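Local coordinates for protein nudix Hydrolase, RenU (Mycolicibacterium smegmatis, PDB 6UUF) that probably hydrolyses a nucleotide substrate, perhaps NADH, as a member of the magnesium-dependent Nudix hydrolase family, at residues Leu140-Pro144 / Gly145-Ser149. The protein carries 3 engineered substitutions. Sequence-based numbering, arbitrary orientation.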
ATOM      1  N   LEU A 140      12.389   7.538  -6.336  1.00 34.95           N
ATOM      2  CA  LEU A 140      12.001   6.496  -7.282  1.00 34.07           C
ATOM      3  C   LEU A 140      10.881   6.943  -8.202  1.00 33.86           C
ATOM      4  O   LEU A 140      10.144   7.848  -7.860  1.00 36.64           O
ATOM      5  CB  LEU A 140      11.557   5.244  -6.524  1.00 35.82           C
ATOM      6  CG  LEU A 140      12.659   4.627  -5.657  1.00 36.02           C
ATOM      7  CD1 LEU A 140      12.032   3.576  -4.770  1.00 40.44           C
ATOM      8  CD2 LEU A 140      13.745   3.988  -6.493  1.00 38.43           C
ATOM      9  N   PRO A 141      10.753   6.285  -9.371  1.00 36.18           N
ATOM     10  CA  PRO A 141       9.595   6.483 -10.245  1.00 35.41           C
ATOM     11  C   PRO A 141       8.372   5.852  -9.612  1.00 33.17           C
ATOM     12  O   PRO A 141       8.239   4.631  -9.594  1.00 36.82           O
ATOM     13  CB  PRO A 141      10.003   5.765 -11.554  1.00 34.80           C
ATOM     14  CG  PRO A 141      10.993   4.726 -11.131  1.00 35.26           C
ATOM     15  CD  PRO A 141      11.657   5.214  -9.880  1.00 36.15           C
ATOM     16  N   LEU A 142       7.535   6.679  -9.013  1.00 34.76           N
ATOM     17  CA  LEU A 142       6.431   6.199  -8.198  1.00 34.75           C
ATOM     18  C   LEU A 142       5.171   6.082  -9.027  1.00 37.54           C
ATOM     19  O   LEU A 142       4.951   6.850  -9.977  1.00 36.43           O
ATOM     20  CB  LEU A 142       6.173   7.142  -7.010  1.00 34.80           C
ATOM     21  CG  LEU A 142       7.273   7.253  -5.948  1.00 32.31           C
ATOM     22  CD1 LEU A 142       6.850   8.177  -4.812  1.00 34.00           C
ATOM     23  CD2 LEU A 142       7.677   5.887  -5.407  1.00 33.45           C
ATOM     24  N   HIS A 143       4.324   5.127  -8.648  1.00 41.37           N
ATOM     25  CA  HIS A 143       2.957   5.091  -9.157  1.00 41.75           C
ATOM     26  C   HIS A 143       2.335   6.503  -8.934  1.00 38.42           C
ATOM     27  O   HIS A 143       2.423   7.033  -7.836  1.00 39.00           O
ATOM     28  CB  HIS A 143       2.167   4.015  -8.407  1.00 48.38           C
ATOM     29  CG  HIS A 143       0.767   3.861  -8.905  1.00 54.86           C
ATOM     30  ND1 HIS A 143      -0.211   4.797  -8.667  1.00 53.76           N
ATOM     31  CD2 HIS A 143       0.194   2.910  -9.675  1.00 60.78           C
ATOM     32  CE1 HIS A 143      -1.334   4.424  -9.245  1.00 57.48           C
ATOM     33  NE2 HIS A 143      -1.112   3.286  -9.875  1.00 64.46           N
ATOM     34  N   PRO A 144       1.757   7.130  -9.967  1.00 40.04           N
ATOM     35  CA  PRO A 144       1.340   8.544  -9.811  1.00 38.73           C
ATOM     36  C   PRO A 144       0.316   8.807  -8.720  1.00 38.14           C
ATOM     37  O   PRO A 144       0.270   9.915  -8.228  1.00 38.82           O
ATOM     38  CB  PRO A 144       0.727   8.901 -11.176  1.00 42.24           C
ATOM     39  CG  PRO A 144       0.522   7.601 -11.886  1.00 45.33           C
ATOM     40  CD  PRO A 144       1.595   6.671 -11.358  1.00 42.60           C
ATOM     41  N   GLY A 145      -0.562   7.833  -8.441  1.00 39.12           N
ATOM     42  CA  GLY A 145      -1.475   7.847  -7.267  1.00 39.27           C
ATOM     43  C   GLY A 145      -0.770   7.848  -5.916  1.00 38.73           C
ATOM     44  O   GLY A 145      -1.032   8.669  -5.044  1.00 39.51           O
ATOM     45  N   PHE A 146       0.177   6.939  -5.773  1.00 38.52           N
ATOM     46  CA  PHE A 146       1.027   6.909  -4.610  1.00 38.77           C
ATOM     47  C   PHE A 146       1.847   8.199  -4.444  1.00 34.98           C
ATOM     48  O   PHE A 146       1.874   8.781  -3.382  1.00 33.57           O
ATOM     49  CB  PHE A 146       1.955   5.715  -4.723  1.00 37.13           C
ATOM     50  CG  PHE A 146       2.809   5.531  -3.562  1.00 33.33           C
ATOM     51  CD1 PHE A 146       2.261   5.464  -2.285  1.00 32.69           C
ATOM     52  CD2 PHE A 146       4.182   5.417  -3.716  1.00 37.87           C
ATOM     53  CE1 PHE A 146       3.062   5.249  -1.184  1.00 35.95           C
ATOM     54  CE2 PHE A 146       5.001   5.202  -2.601  1.00 36.89           C
ATOM     55  CZ  PHE A 146       4.444   5.129  -1.330  1.00 35.87           C
ATOM     56  N   ALA A 147       2.486   8.650  -5.506  1.00 36.85           N
ATOM     57  CA  ALA A 147       3.325   9.849  -5.415  1.00 39.69           C
ATOM     58  C   ALA A 147       2.518  11.068  -4.985  1.00 42.47           C
ATOM     59  O   ALA A 147       3.035  11.917  -4.297  1.00 42.05           O
ATOM     60  CB  ALA A 147       4.030  10.136  -6.736  1.00 41.87           C
ATOM     61  N   ALA A 148       1.251  11.129  -5.392  1.00 43.92           N
ATOM     62  CA  ALA A 148       0.369  12.226  -5.062  1.00 41.81           C
ATOM     63  C   ALA A 148       0.083  12.242  -3.571  1.00 45.35           C
ATOM     64  O   ALA A 148      -0.179  13.302  -3.001  1.00 46.19           O
ATOM     65  CB  ALA A 148      -0.927  12.076  -5.842  1.00 40.87           C
ATOM     66  N   SER A 149       0.128  11.053  -2.954  1.00 42.28           N
ATOM     67  CA  SER A 149      -0.113  10.873  -1.528  1.00 38.45           C
ATOM     68  C   SER A 149       1.094  10.850  -0.650  1.00 35.07           C
ATOM     69  O   SER A 149       0.955  10.996   0.565  1.00 31.97           O
ATOM     70  CB  SER A 149      -0.857   9.550  -1.310  1.00 40.25           C
ATOM     71  OG  SER A 149      -2.137   9.696  -1.869  1.00 44.74           O
TER
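His143 turns its imidazole back toward the backbone of Gly145 and serves as the N-cap of helix 144-158, the C-terminal helix of this Nudix fold. CG lies anti to the backbone N (chi1 -177°), a setting that brings ND1 within 3.1 Å of Gly145 N; the bond is weak because the N-H points well off the ring nitrogen (130°). As its acceptor, ND1 would carry no proton. Gly145 CA lies at the ring's edge, in its plane, while Pro144 CD sits 3.6 Å above one face, offset toward the rim. The carbonyl of His143 also opens the helical hydrogen bonding: Ala147 N donates to His143 O at 2.8 Å. Leu142, the residue before the N-cap, lies against the side of the first turn formed by Phe146 and Ala147. Leu142 (N') and Ala147 (N4) form a hydrophobic staple, widened by Phe146. Leu142 CB rests 3.7 Å from Ala147 CB, and Leu142 CD1 reaches the same methyl. Leu142 CD2 approaches the Phe146 ring at its edge, in the ring plane, 3.9 Å from CD2 of that phenylalanine. The buried Phe146 ring also meets Trp150 and touches Leu56 of strand 54-60. Backbone bonds from Pro141 and His143 to Trp54 tie the incoming loop to the start of that strand, and the His143 side chain touches Ala55 of the same strand and Arg44 of strand 37-44. In the next turn bond of the helix, Ala148 N donates to Pro144 O at 3.2 Å, and Ala148 CB lies 3.4 Å from Pro144 O.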